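Local coordinates for cell division protein FtsZ 1 (Methanocaldococcus jannaschii, PDB 1W58) that binds GTP, probably hydrolyses it, and is thought to polymerise into the contractile Z ring at the future division site, recruiting other division proteins, at residues A[157-162]-A[190-195]; A[184-189]-A[247-252]. One frame throughout, in Å; residues are numbered along the deposited sequence.

Strand 153-160, helix 167-181 and strand 186-191 follow one another from the N-terminal side as a beta-alpha-beta unit of the GTPase domain. Contact 1 closes the loop through this helix, joining 157-162 to 190-195. Contact 2 begins inside that loop, at 184-189, and ends well after it, at 247-252, following a largely helical passage that includes helix 204-227. The two contacts therefore cross rather than nest. Strand 186-191 serves both: one edge pairs with strand 153-160 in the parallel sheet, the other receives strand 249-256 and the residues leading into it, which belong to the C-terminal domain family region. I190 of contact 1 and I251 of contact 2 pack against each other, so the two contacts adjoin.

Contact 1 (A[157-162]-A[190-195]); sequences VVTLPF and IPNEKL. With G2P (phosphomethylphosphonic acid guanylate ester), chain B.
F162 lays its ring against N192 just beyond the paired ends of strands 153-160 and 186-191, the neighbouring parallel strands of a beta-alpha-beta crossover in the Rossmann-like GTPase domain. The first torsion sets CG of F162 anti to the carbonyl carbon (chi1 -69°), bringing the ring over the 3-10 turn that starts at N192. There N192 CB makes a CH-pi contact with one ring face, 3.7 Å from the centroid and 8° off the normal. The compact asparagine amide fits beside T159, ND2 of N192 lying 3.5 Å from T159 CG2, its plane 30° from that of the ring. At the ring edge lies E193 OE1, hydrogen-bonded to the backbone N of V163. F196 and F208 add further aromatic neighbours, the latter edge-to-face. An alanine here is likely to leave N192 CB without its aromatic cover and to open a gap beside those two phenylalanines.

I190, a beta-branched residue suited to a strand, sets CB 3.8 Å from T159 CG2 on their shared sheet face. Its N donates to V158 O at 2.9 Å and its O accepts from L160 N at 3.0 Å, while N192 N donates to L160 O. P161 borders the GTP site, its CA 3.4 Å from the ribose O2' of the bound GTP analogue; a water donates to P161 O and accepts from E193 N, 2.9 Å from each.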
loop_
_atom_site.group_PDB
_atom_site.type_symbol
_atom_site.label_atom_id
_atom_site.label_comp_id
_atom_site.label_asym_id
_atom_site.label_seq_id
_atom_site.Cartn_x
_atom_site.Cartn_y
_atom_site.Cartn_z
ATOM N N VAL A 157 14.058 -19.244 -10.517
ATOM C CA VAL A 157 15.086 -20.199 -10.960
ATOM C C VAL A 157 16.365 -19.742 -10.209
ATOM O O VAL A 157 16.998 -18.727 -10.560
ATOM C CB VAL A 157 15.328 -20.136 -12.489
ATOM C CG1 VAL A 157 16.351 -21.199 -12.898
ATOM C CG2 VAL A 157 14.011 -20.354 -13.251
ATOM N N VAL A 158 16.718 -20.497 -9.175
ATOM C CA VAL A 158 17.847 -20.201 -8.305
ATOM C C VAL A 158 18.773 -21.403 -8.034
ATOM O O VAL A 158 18.372 -22.572 -8.209
ATOM C CB VAL A 158 17.335 -19.723 -6.929
ATOM C CG1 VAL A 158 16.430 -18.517 -7.098
ATOM C CG2 VAL A 158 16.567 -20.851 -6.253
ATOM N N THR A 159 19.995 -21.109 -7.584
ATOM C CA THR A 159 20.959 -22.157 -7.259
ATOM C C THR A 159 21.273 -22.192 -5.766
ATOM O O THR A 159 21.149 -21.193 -5.048
ATOM C CB THR A 159 22.331 -21.992 -8.018
ATOM O OG1 THR A 159 22.904 -20.715 -7.715
ATOM C CG2 THR A 159 22.167 -22.113 -9.528
ATOM N N LEU A 160 21.656 -23.370 -5.303
ATOM C CA LEU A 160 22.069 -23.571 -3.921
ATOM C C LEU A 160 23.604 -23.546 -4.058
ATOM O O LEU A 160 24.120 -24.021 -5.062
ATOM C CB LEU A 160 21.581 -24.932 -3.444
ATOM C CG LEU A 160 20.480 -24.970 -2.388
ATOM C CD1 LEU A 160 19.569 -23.755 -2.475
ATOM C CD2 LEU A 160 19.721 -26.273 -2.574
ATOM N N PRO A 161 24.347 -23.005 -3.068
ATOM C CA PRO A 161 25.820 -22.945 -3.164
ATOM C C PRO A 161 26.566 -24.287 -3.122
ATOM O O PRO A 161 26.005 -25.312 -2.696
ATOM C CB PRO A 161 26.194 -22.069 -1.977
ATOM C CG PRO A 161 25.215 -22.559 -0.917
ATOM C CD PRO A 161 23.898 -22.608 -1.715
ATOM N N PHE A 162 27.827 -24.284 -3.569
ATOM C CA PHE A 162 28.660 -25.507 -3.518
ATOM C C PHE A 162 28.938 -25.789 -2.035
ATOM O O PHE A 162 28.840 -24.861 -1.232
ATOM C CB PHE A 162 29.973 -25.266 -4.219
ATOM C CG PHE A 162 29.860 -25.112 -5.700
ATOM C CD1 PHE A 162 29.756 -26.228 -6.521
ATOM C CD2 PHE A 162 29.944 -23.864 -6.288
ATOM C CE1 PHE A 162 29.748 -26.093 -7.919
ATOM C CE2 PHE A 162 29.937 -23.720 -7.675
ATOM C CZ PHE A 162 29.839 -24.829 -8.493
ATOM N N ILE A 190 18.367 -25.436 -8.522
ATOM C CA ILE A 190 19.515 -26.111 -9.134
ATOM C C ILE A 190 20.587 -26.201 -8.026
ATOM O O ILE A 190 21.153 -25.189 -7.626
ATOM C CB ILE A 190 20.197 -25.271 -10.227
ATOM C CG1 ILE A 190 19.179 -24.509 -11.071
ATOM C CG2 ILE A 190 21.105 -26.162 -11.041
ATOM C CD1 ILE A 190 18.631 -25.255 -12.193
ATOM N N PRO A 191 20.879 -27.398 -7.512
ATOM C CA PRO A 191 21.907 -27.488 -6.461
ATOM C C PRO A 191 23.299 -27.564 -7.114
ATOM O O PRO A 191 23.660 -28.618 -7.631
ATOM C CB PRO A 191 21.571 -28.795 -5.740
ATOM C CG PRO A 191 20.274 -29.283 -6.381
ATOM C CD PRO A 191 20.271 -28.710 -7.761
ATOM N N ASN A 192 24.065 -26.465 -7.091
ATOM C CA ASN A 192 25.398 -26.417 -7.711
ATOM C C ASN A 192 26.308 -27.601 -7.362
ATOM O O ASN A 192 27.139 -27.992 -8.167
ATOM C CB ASN A 192 26.136 -25.134 -7.324
ATOM C CG ASN A 192 25.730 -23.924 -8.162
ATOM O OD1 ASN A 192 26.043 -22.799 -7.801
ATOM N ND2 ASN A 192 25.061 -24.147 -9.276
ATOM N N GLU A 193 26.161 -28.164 -6.169
ATOM C CA GLU A 193 27.010 -29.279 -5.779
ATOM C C GLU A 193 26.898 -30.498 -6.693
ATOM O O GLU A 193 27.861 -31.255 -6.808
ATOM C CB GLU A 193 26.720 -29.702 -4.338
ATOM C CG GLU A 193 27.714 -30.706 -3.742
ATOM C CD GLU A 193 29.153 -30.168 -3.641
ATOM O OE1 GLU A 193 29.358 -28.938 -3.678
ATOM O OE2 GLU A 193 30.087 -30.984 -3.509
ATOM N N LYS A 194 25.742 -30.690 -7.337
ATOM C CA LYS A 194 25.555 -31.827 -8.220
ATOM C C LYS A 194 26.376 -31.668 -9.476
ATOM O O LYS A 194 26.612 -32.636 -10.182
ATOM C CB LYS A 194 24.089 -31.994 -8.646
ATOM C CG LYS A 194 23.081 -32.043 -7.537
ATOM C CD LYS A 194 23.477 -32.986 -6.426
ATOM C CE LYS A 194 23.297 -34.438 -6.784
ATOM N NZ LYS A 194 23.450 -35.271 -5.547
ATOM N N LEU A 195 26.782 -30.443 -9.782
ATOM C CA LEU A 195 27.570 -30.192 -10.981
ATOM C C LEU A 195 28.858 -31.026 -11.018
ATOM O O LEU A 195 29.412 -31.273 -12.090
ATOM C CB LEU A 195 27.897 -28.697 -11.087
ATOM C CG LEU A 195 26.919 -27.813 -11.886
ATOM C CD1 LEU A 195 25.521 -28.386 -11.810
ATOM C CD2 LEU A 195 26.955 -26.366 -11.357
HETATM P PG G2P B . 26.007 -9.596 -1.136
HETATM O O1G G2P B . 25.932 -9.559 0.323
HETATM O O2G G2P B . 27.397 -9.664 -1.568
HETATM O O3G G2P B . 25.519 -8.252 -1.730
HETATM O O3B G2P B . 25.041 -10.809 -1.675
HETATM P PB G2P B . 24.808 -11.310 -3.239
HETATM O O1B G2P B . 23.404 -11.678 -3.441
HETATM O O2B G2P B . 25.270 -10.458 -4.304
HETATM C C3A G2P B . 25.685 -12.853 -3.291
HETATM P PA G2P B . 26.414 -13.262 -4.875
HETATM O O1A G2P B . 25.578 -12.892 -6.035
HETATM O O2A G2P B . 27.840 -12.929 -4.964
HETATM O "O5'" G2P B . 26.163 -14.814 -4.704
HETATM C "C5'" G2P B . 26.697 -15.627 -3.697
HETATM C "C4'" G2P B . 26.309 -17.095 -4.007
HETATM O "O4'" G2P B . 25.897 -17.248 -5.417
HETATM C "C3'" G2P B . 27.518 -18.002 -3.758
HETATM O "O3'" G2P B . 27.296 -18.674 -2.511
HETATM C "C2'" G2P B . 27.573 -18.901 -5.000
HETATM O "O2'" G2P B . 26.996 -20.166 -4.766
HETATM C "C1'" G2P B . 26.784 -18.181 -6.095
HETATM N N9 G2P B . 27.685 -17.423 -7.026
HETATM C C8 G2P B . 28.617 -16.429 -6.743
HETATM N N7 G2P B . 29.248 -15.945 -7.761
HETATM C C5 G2P B . 28.725 -16.653 -8.852
HETATM C C6 G2P B . 29.021 -16.573 -10.280
HETATM O O6 G2P B . 29.832 -15.837 -10.870
HETATM N N1 G2P B . 28.251 -17.481 -11.032
HETATM C C2 G2P B . 27.306 -18.363 -10.513
HETATM N N2 G2P B . 26.653 -19.166 -11.373
HETATM N N3 G2P B . 27.031 -18.431 -9.188
HETATM C C4 G2P B . 27.760 -17.568 -8.413
HETATM O O HOH W 1 24.393 -27.383 -3.989
#

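Contact 2 (A[184-189]-A[247-252]); sequences TDTLVV and GLAMIG
V188 holds CG1 anti to its backbone N (chi1 -175°) and CG2 anti to its carbonyl carbon, so that the two methyls meet different partners on strand 249-256: CG1 reaches I251 CG2 at 3.5 Å, the side chains crossing at about a right angle, while CG2 rests 4.0 Å from A249 CB. This is a parallel beta pairing between domains, in which the edge strand of the GTPase sheet takes on residues 247-249, at the entry to strand 249-256. The small methyl of A249 fits its place, for it shares one sheet face with both V188 and T186 and leaves room for their branches.

G247 starts the pairing at a positive phi of 51°, a backbone shape that glycine adopts readily, and the chain turns a corner at L248. The N of G247 gives only a weak hydrogen bond to D185 O, but its O accepts a nearly straight one from L187 N at 2.8 Å. L187 O next receives A249 N, which approaches from above the carbonyl plane, and V189 N closes the ladder on A249 O at 3.1 Å. On the opposite face L187 lies against helix 167-181, and L248 packs on I344 and F346 of strand 344-347, apolar residues suited to a buried seam.

The strand axes diverge at 46°; beyond A249 a water takes over the link, donating to V189 O at 2.8 Å and accepting from I251 N at 2.9 Å.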
loop_
_atom_site.group_PDB
_atom_site.type_symbol
_atom_site.label_atom_id
_atom_site.label_comp_id
_atom_site.label_asym_id
_atom_site.label_seq_id
_atom_site.Cartn_x
_atom_site.Cartn_y
_atom_site.Cartn_z
ATOM N N THR A 184 5.805 -17.931 -4.282
ATOM C CA THR A 184 6.135 -18.333 -5.626
ATOM C C THR A 184 5.127 -19.364 -6.194
ATOM O O THR A 184 4.588 -20.181 -5.437
ATOM C CB THR A 184 7.622 -18.827 -5.565
ATOM O OG1 THR A 184 8.246 -18.641 -6.821
ATOM C CG2 THR A 184 7.718 -20.263 -5.137
ATOM N N ASP A 185 4.838 -19.287 -7.502
ATOM C CA ASP A 185 3.908 -20.224 -8.179
ATOM C C ASP A 185 4.656 -21.533 -8.391
ATOM O O ASP A 185 4.181 -22.600 -7.990
ATOM C CB ASP A 185 3.409 -19.620 -9.500
ATOM C CG ASP A 185 2.418 -18.485 -9.258
ATOM O OD1 ASP A 185 2.318 -17.531 -10.066
ATOM O OD2 ASP A 185 1.727 -18.558 -8.223
ATOM N N THR A 186 5.814 -21.460 -9.044
ATOM C CA THR A 186 6.676 -22.624 -9.135
ATOM C C THR A 186 8.118 -22.148 -8.806
ATOM O O THR A 186 8.545 -21.069 -9.224
ATOM C CB THR A 186 6.566 -23.396 -10.497
ATOM O OG1 THR A 186 7.843 -23.966 -10.821
ATOM C CG2 THR A 186 6.096 -22.513 -11.609
ATOM N N LEU A 187 8.812 -22.929 -7.979
ATOM C CA LEU A 187 10.172 -22.641 -7.536
ATOM C C LEU A 187 11.170 -23.693 -8.036
ATOM O O LEU A 187 11.209 -24.819 -7.521
ATOM C CB LEU A 187 10.223 -22.571 -5.991
ATOM C CG LEU A 187 11.586 -22.535 -5.252
ATOM C CD1 LEU A 187 12.449 -21.474 -5.812
ATOM C CD2 LEU A 187 11.402 -22.290 -3.762
ATOM N N VAL A 188 11.975 -23.309 -9.030
ATOM C CA VAL A 188 12.990 -24.196 -9.640
ATOM C C VAL A 188 14.369 -24.063 -8.967
ATOM O O VAL A 188 14.990 -23.006 -9.085
ATOM C CB VAL A 188 13.159 -23.853 -11.146
ATOM C CG1 VAL A 188 14.113 -24.824 -11.825
ATOM C CG2 VAL A 188 11.804 -23.883 -11.833
ATOM N N VAL A 189 14.821 -25.118 -8.264
ATOM C CA VAL A 189 16.135 -25.165 -7.585
ATOM C C VAL A 189 17.183 -26.018 -8.296
ATOM O O VAL A 189 16.922 -27.188 -8.584
ATOM C CB VAL A 189 16.125 -25.823 -6.182
ATOM C CG1 VAL A 189 16.410 -24.801 -5.125
ATOM C CG2 VAL A 189 14.850 -26.586 -5.942
ATOM N N GLY A 247 4.763 -25.787 -7.231
ATOM C CA GLY A 247 5.457 -26.021 -5.963
ATOM C C GLY A 247 6.977 -25.995 -6.109
ATOM O O GLY A 247 7.533 -25.045 -6.650
ATOM N N LEU A 248 7.652 -27.036 -5.630
ATOM C CA LEU A 248 9.103 -27.141 -5.763
ATOM C C LEU A 248 9.386 -27.902 -7.079
ATOM O O LEU A 248 8.734 -28.922 -7.354
ATOM C CB LEU A 248 9.692 -27.932 -4.592
ATOM C CG LEU A 248 11.120 -27.574 -4.155
ATOM C CD1 LEU A 248 11.743 -28.745 -3.397
ATOM C CD2 LEU A 248 11.957 -27.239 -5.359
ATOM N N ALA A 249 10.322 -27.407 -7.894
ATOM C CA ALA A 249 10.674 -28.069 -9.161
ATOM C C ALA A 249 12.185 -28.274 -9.316
ATOM O O ALA A 249 12.991 -27.560 -8.706
ATOM C CB ALA A 249 10.154 -27.266 -10.339
ATOM N N MET A 250 12.565 -29.246 -10.138
ATOM C CA MET A 250 13.977 -29.541 -10.389
ATOM C C MET A 250 14.166 -29.788 -11.866
ATOM O O MET A 250 13.211 -30.091 -12.556
ATOM C CB MET A 250 14.435 -30.751 -9.572
ATOM C CG MET A 250 14.431 -30.478 -8.070
ATOM S SD MET A 250 15.506 -31.576 -7.122
ATOM C CE MET A 250 14.412 -32.180 -5.945
ATOM N N ILE A 251 15.377 -29.628 -12.377
ATOM C CA ILE A 251 15.550 -29.858 -13.787
ATOM C C ILE A 251 16.485 -30.997 -14.138
ATOM O O ILE A 251 17.080 -31.648 -13.266
ATOM C CB ILE A 251 15.987 -28.572 -14.537
ATOM C CG1 ILE A 251 17.503 -28.531 -14.749
ATOM C CG2 ILE A 251 15.481 -27.363 -13.793
ATOM C CD1 ILE A 251 18.285 -28.224 -13.524
ATOM N N GLY A 252 16.561 -31.247 -15.440
ATOM C CA GLY A 252 17.401 -32.290 -15.986
ATOM C C GLY A 252 17.782 -31.823 -17.373
ATOM O O GLY A 252 16.940 -31.295 -18.095
HETATM O O HOH W 2 17.576 -29.137 -10.481
#